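Local coordinates for uncharacterized protein (Borrelia turicatae, PDB 5VJ4) that is of unknown function but is a putative surface protein of a relapsing fever spirochete, probably a lipoprotein, and may bind lipids, at residues N297-V302 and F357-A362; G253-N258 and S324-T329. One frame throughout, in Å; residues are numbered along the deposited sequence.

Two helix-end contacts lie about 29 Å apart between centres, with nearest atoms about 17 Å apart, so they do not touch. Both use helices of the C-terminal half of a chain that has no strand. Contact 1 joins the C-terminal end of helix 263-301 to helix 345-365; contact 2 joins the C-terminal end of helix 243-256 to helix 308-334. Their segments alternate along the chain, in the order 253-258, 297-302, 324-329, 357-362. Helix 308-334 forms contact 2 and borders contact 1 through Leu311, while helix 263-301 forms contact 1 and touches contact 2 through Tyr285. The two contacts thus pin segments distant in sequence within one helical region.

Contact 1: N297-V302 and F357-A362; sequences NAITTV and FDAQAA
Helices 297-301 and 357-362 run almost parallel, their axes crossing at 19° and approaching to 8.4 Å, with Ala298 and Ala359 facing each other at a CA-CA distance of 5.6 Å. Small residues permit this spacing: both alanines direct their methyls at the opposing helix, and Ala298 CB meets Ala359 CB tip to tip at 3.6 Å. The Ala359 methyl is shared further, since Ile299 CG1, set beside its own backbone N and anti to the carbonyl carbon, comes to 4.1 Å of Ala359 CB. On the other flank of Ala298, the methylene Gln360 CG lies alongside Ala298 CB, so that the aliphatic root of this exposed side chain borders the seam. Val302, just past the helix end, closes the contact one turn on. Its CG2 branch, anti to the carbonyl carbon, reaches the Ala359 backbone O at 3.4 Å and also touches Ala362 CB, while CG1 is anti to the backbone N (chi1 160°). The cross-contact is thus made by van der Waals packing of methyl and methylene groups on each other and on backbone carbonyls. Helix 308-334 adds a third wall, where Leu311 touches both Ile299 and Ala359. The arrangement is characteristic of a close, alanine-lined helix-helix interface within an all-helical bundle, here joining the end of helix 263-301 to the last modelled helix, 345-365.

Contact 2: G253-N258 and S324-T329; sequences GKIVIN and SNIRGT
The side chain of Arg327 leaves helix 324-329 and bends across the end of helix 253-256, in the region where CA of Val256 and CA of Arg327 are 5.0 Å apart. From CB, its CG turns beside the backbone N and anti to the carbonyl carbon, which lays CG against the neighbouring backbone, 4.2 Å from Val256 CA. The chain stays extended through CD, and both methylenes lie close to the carbonyl oxygen of Ile255. A bend at chi3 (-145°) then brings NE to that oxygen: Arg327 NE donates to Ile255 O at 3.1 Å. The N-H...O angle of 147° shows a bond moderately bent at the hydrogen, while the C=O...N angle of 160° puts the donor nearly along the carbonyl axis. The oxygen sits at the guanidinium edge and near its plane. At the tip, Arg327 CZ stands 4.1 Å from Ile255 O, so the bond between the segments is made through NE. Ile255 O belongs to the last turn of its helix, and the negative end of the helix dipole would probably favour a cationic partner here.

Next to this polar link, Ile326 points at the other helix. Its CG2, anti to the backbone N, meets Val256 CG2 at 3.6 Å, the two side chains crossing at about a right angle. Ile326 CD1 reaches Ile255 CG2 more loosely, at 4.3 Å. Tyr285 of helix 263-301 also touches Ile255, while Phe330 packs on Val256. The arrangement is an apolar helix-helix seam in an all-helical fold, bordered by a side-chain-to-backbone hydrogen bond from helix 308-334 to the last turn of helix 243-256.

Contact 1: N297-V302 and F357-A362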
loop_
_atom_site.group_PDB
_atom_site.type_symbol
_atom_site.label_atom_id
_atom_site.label_comp_id
_atom_site.label_asym_id
_atom_site.label_seq_id
_atom_site.Cartn_x
_atom_site.Cartn_y
_atom_site.Cartn_z
ATOM N N ASN A 297 24.515 -17.226 15.163
ATOM C CA ASN A 297 25.953 -17.391 15.388
ATOM C C ASN A 297 26.360 -16.983 16.781
ATOM O O ASN A 297 27.037 -17.737 17.481
ATOM C CB ASN A 297 26.760 -16.649 14.338
ATOM C CG ASN A 297 26.680 -17.327 12.993
ATOM O OD1 ASN A 297 27.679 -17.846 12.494
ATOM N ND2 ASN A 297 25.479 -17.365 12.413
ATOM N N ALA A 298 25.892 -15.809 17.191
ATOM C CA ALA A 298 26.130 -15.317 18.528
ATOM C C ALA A 298 25.654 -16.293 19.632
ATOM O O ALA A 298 26.261 -16.347 20.680
ATOM C CB ALA A 298 25.499 -13.946 18.694
ATOM N N ILE A 299 24.595 -17.065 19.399
ATOM C CA ILE A 299 24.162 -18.033 20.415
ATOM C C ILE A 299 25.032 -19.290 20.377
ATOM O O ILE A 299 25.301 -19.879 21.415
ATOM C CB ILE A 299 22.650 -18.358 20.375
ATOM C CG1 ILE A 299 21.821 -17.092 20.606
ATOM C CG2 ILE A 299 22.289 -19.328 21.484
ATOM C CD1 ILE A 299 20.323 -17.324 20.700
ATOM N N THR A 300 25.494 -19.685 19.194
ATOM C CA THR A 300 26.445 -20.802 19.079
ATOM C C THR A 300 27.725 -20.538 19.856
ATOM O O THR A 300 28.257 -21.428 20.505
ATOM C CB THR A 300 26.754 -21.112 17.607
ATOM O OG1 THR A 300 25.693 -21.925 17.117
ATOM C CG2 THR A 300 28.134 -21.839 17.404
ATOM N N THR A 301 28.190 -19.298 19.774
ATOM C CA THR A 301 29.383 -18.813 20.450
ATOM C C THR A 301 29.312 -18.930 21.978
ATOM O O THR A 301 30.339 -19.180 22.615
ATOM C CB THR A 301 29.671 -17.376 19.970
ATOM O OG1 THR A 301 30.419 -17.445 18.752
ATOM C CG2 THR A 301 30.439 -16.571 20.953
ATOM N N VAL A 302 28.113 -18.778 22.547
ATOM C CA VAL A 302 27.899 -18.922 23.992
ATOM C C VAL A 302 28.292 -20.332 24.430
ATOM O O VAL A 302 27.864 -21.314 23.798
ATOM C CB VAL A 302 26.437 -18.633 24.397
ATOM C CG1 VAL A 302 26.105 -19.236 25.756
ATOM C CG2 VAL A 302 26.147 -17.134 24.391
ATOM N N PHE A 357 23.131 -8.956 20.794
ATOM C CA PHE A 357 23.935 -8.231 21.771
ATOM C C PHE A 357 23.939 -8.937 23.116
ATOM O O PHE A 357 24.993 -9.121 23.715
ATOM C CB PHE A 357 23.468 -6.779 21.889
ATOM C CG PHE A 357 23.866 -5.924 20.718
ATOM C CD1 PHE A 357 25.033 -6.189 20.000
ATOM C CD2 PHE A 357 23.082 -4.836 20.341
ATOM C CE1 PHE A 357 25.410 -5.399 18.912
ATOM C CE2 PHE A 357 23.446 -4.035 19.251
ATOM C CZ PHE A 357 24.613 -4.319 18.538
ATOM N N ASP A 358 22.766 -9.377 23.554
ATOM C CA ASP A 358 22.662 -10.136 24.782
ATOM C C ASP A 358 23.476 -11.395 24.681
ATOM O O ASP A 358 24.163 -11.750 25.621
ATOM C CB ASP A 358 21.209 -10.430 25.123
ATOM C CG ASP A 358 20.465 -9.175 25.566
ATOM O OD1 ASP A 358 21.101 -8.077 25.595
ATOM O OD2 ASP A 358 19.257 -9.281 25.886
ATOM N N ALA A 359 23.434 -12.049 23.530
ATOM C CA ALA A 359 24.217 -13.260 23.324
ATOM C C ALA A 359 25.712 -12.993 23.521
ATOM O O ALA A 359 26.403 -13.743 24.195
ATOM C CB ALA A 359 23.936 -13.876 21.942
ATOM N N GLN A 360 26.199 -11.908 22.939
ATOM C CA GLN A 360 27.618 -11.608 22.974
ATOM C C GLN A 360 28.075 -11.245 24.401
ATOM O O GLN A 360 29.067 -11.794 24.888
ATOM C CB GLN A 360 27.959 -10.550 21.922
ATOM C CG GLN A 360 27.678 -11.006 20.493
ATOM C CD GLN A 360 27.941 -9.959 19.408
ATOM O OE1 GLN A 360 27.698 -8.754 19.569
ATOM N NE2 GLN A 360 28.414 -10.437 18.269
ATOM N N ALA A 361 27.317 -10.384 25.081
ATOM C CA ALA A 361 27.549 -10.087 26.508
ATOM C C ALA A 361 27.563 -11.366 27.365
ATOM O O ALA A 361 28.345 -11.495 28.309
ATOM C CB ALA A 361 26.544 -9.068 27.055
ATOM N N ALA A 362 26.716 -12.320 27.014
ATOM C CA ALA A 362 26.718 -13.588 27.713
ATOM C C ALA A 362 27.988 -14.419 27.443
ATOM O O ALA A 362 28.471 -15.066 28.366
ATOM C CB ALA A 362 25.462 -14.376 27.403
#

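Contact 2: G253-N258 and S324-T329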
loop_
_atom_site.group_PDB
_atom_site.type_symbol
_atom_site.label_atom_id
_atom_site.label_comp_id
_atom_site.label_asym_id
_atom_site.label_seq_id
_atom_site.Cartn_x
_atom_site.Cartn_y
_atom_site.Cartn_z
ATOM N N GLY A 253 7.299 -17.236 -0.125
ATOM C CA GLY A 253 6.235 -18.151 -0.541
ATOM C C GLY A 253 6.237 -19.437 0.291
ATOM O O GLY A 253 5.222 -19.761 0.927
ATOM N N LYS A 254 7.382 -20.142 0.331
ATOM C CA LYS A 254 7.495 -21.368 1.156
ATOM C C LYS A 254 7.025 -21.151 2.601
ATOM O O LYS A 254 6.334 -21.983 3.158
ATOM C CB LYS A 254 8.897 -22.007 1.148
ATOM C CG LYS A 254 9.572 -22.075 -0.205
ATOM C CD LYS A 254 10.489 -23.282 -0.258
ATOM C CE LYS A 254 10.828 -23.609 -1.705
ATOM N NZ LYS A 254 9.641 -24.103 -2.466
ATOM N N ILE A 255 7.363 -20.017 3.198
ATOM C CA ILE A 255 6.799 -19.694 4.510
ATOM C C ILE A 255 5.265 -19.633 4.478
ATOM O O ILE A 255 4.614 -20.079 5.420
ATOM C CB ILE A 255 7.402 -18.396 5.087
ATOM C CG1 ILE A 255 8.905 -18.577 5.331
ATOM C CG2 ILE A 255 6.700 -17.975 6.377
ATOM C CD1 ILE A 255 9.676 -17.280 5.519
ATOM N N VAL A 256 4.697 -19.135 3.386
ATOM C CA VAL A 256 3.261 -18.842 3.335
ATOM C C VAL A 256 2.371 -19.981 2.798
ATOM O O VAL A 256 1.311 -20.267 3.357
ATOM C CB VAL A 256 3.013 -17.559 2.518
ATOM C CG1 VAL A 256 1.542 -17.231 2.454
ATOM C CG2 VAL A 256 3.760 -16.411 3.140
ATOM N N ILE A 257 2.798 -20.599 1.709
ATOM C CA ILE A 257 1.988 -21.587 1.006
ATOM C C ILE A 257 1.740 -22.870 1.804
ATOM O O ILE A 257 2.641 -23.455 2.393
ATOM C CB ILE A 257 2.556 -21.851 -0.401
ATOM C CG1 ILE A 257 2.621 -20.504 -1.121
ATOM C CG2 ILE A 257 1.695 -22.819 -1.199
ATOM C CD1 ILE A 257 3.149 -20.583 -2.514
ATOM N N ASN A 258 0.477 -23.269 1.779
ATOM C CA ASN A 258 -0.105 -24.341 2.560
ATOM C C ASN A 258 -0.851 -25.327 1.703
ATOM O O ASN A 258 -0.959 -25.169 0.485
ATOM C CB ASN A 258 -1.195 -23.727 3.420
ATOM C CG ASN A 258 -0.799 -23.564 4.832
ATOM O OD1 ASN A 258 0.380 -23.595 5.171
ATOM N ND2 ASN A 258 -1.787 -23.373 5.690
ATOM N N SER A 324 4.711 -16.451 11.584
ATOM C CA SER A 324 3.276 -16.361 11.822
ATOM C C SER A 324 2.679 -15.039 11.336
ATOM O O SER A 324 1.609 -15.040 10.727
ATOM C CB SER A 324 2.947 -16.616 13.301
ATOM O OG SER A 324 1.711 -16.031 13.661
ATOM N N ASN A 325 3.360 -13.921 11.601
ATOM C CA ASN A 325 2.897 -12.616 11.110
ATOM C C ASN A 325 2.771 -12.651 9.588
ATOM O O ASN A 325 1.813 -12.098 9.045
ATOM C CB ASN A 325 3.839 -11.479 11.537
ATOM C CG ASN A 325 3.568 -10.955 12.944
ATOM O OD1 ASN A 325 3.059 -11.654 13.791
ATOM N ND2 ASN A 325 3.940 -9.714 13.191
ATOM N N ILE A 326 3.713 -13.322 8.911
ATOM C CA ILE A 326 3.720 -13.354 7.449
ATOM C C ILE A 326 2.476 -14.095 6.943
ATOM O O ILE A 326 1.656 -13.528 6.209
ATOM C CB ILE A 326 5.013 -13.960 6.875
ATOM C CG1 ILE A 326 6.245 -13.229 7.395
ATOM C CG2 ILE A 326 5.008 -13.888 5.359
ATOM C CD1 ILE A 326 7.561 -13.847 6.935
ATOM N N ARG A 327 2.321 -15.346 7.381
ATOM C CA ARG A 327 1.154 -16.155 7.039
ATOM C C ARG A 327 -0.150 -15.381 7.286
ATOM O O ARG A 327 -0.985 -15.257 6.372
ATOM C CB ARG A 327 1.159 -17.466 7.816
ATOM C CG ARG A 327 2.222 -18.419 7.356
ATOM C CD ARG A 327 2.095 -19.787 7.998
ATOM N NE ARG A 327 3.430 -20.353 8.231
ATOM C CZ ARG A 327 3.976 -20.554 9.430
ATOM N NH1 ARG A 327 3.306 -20.271 10.549
ATOM N NH2 ARG A 327 5.197 -21.064 9.507
ATOM N N GLY A 328 -0.293 -14.845 8.506
ATOM C CA GLY A 328 -1.489 -14.075 8.901
ATOM C C GLY A 328 -1.803 -12.888 7.988
ATOM O O GLY A 328 -2.967 -12.599 7.700
ATOM N N THR A 329 -0.770 -12.189 7.526
ATOM C CA THR A 329 -1.028 -10.994 6.767
ATOM C C THR A 329 -1.493 -11.387 5.360
ATOM O O THR A 329 -2.375 -10.746 4.790
ATOM C CB THR A 329 0.154 -9.985 6.812
ATOM O OG1 THR A 329 -0.307 -8.685 6.430
ATOM C CG2 THR A 329 1.292 -10.379 5.888
#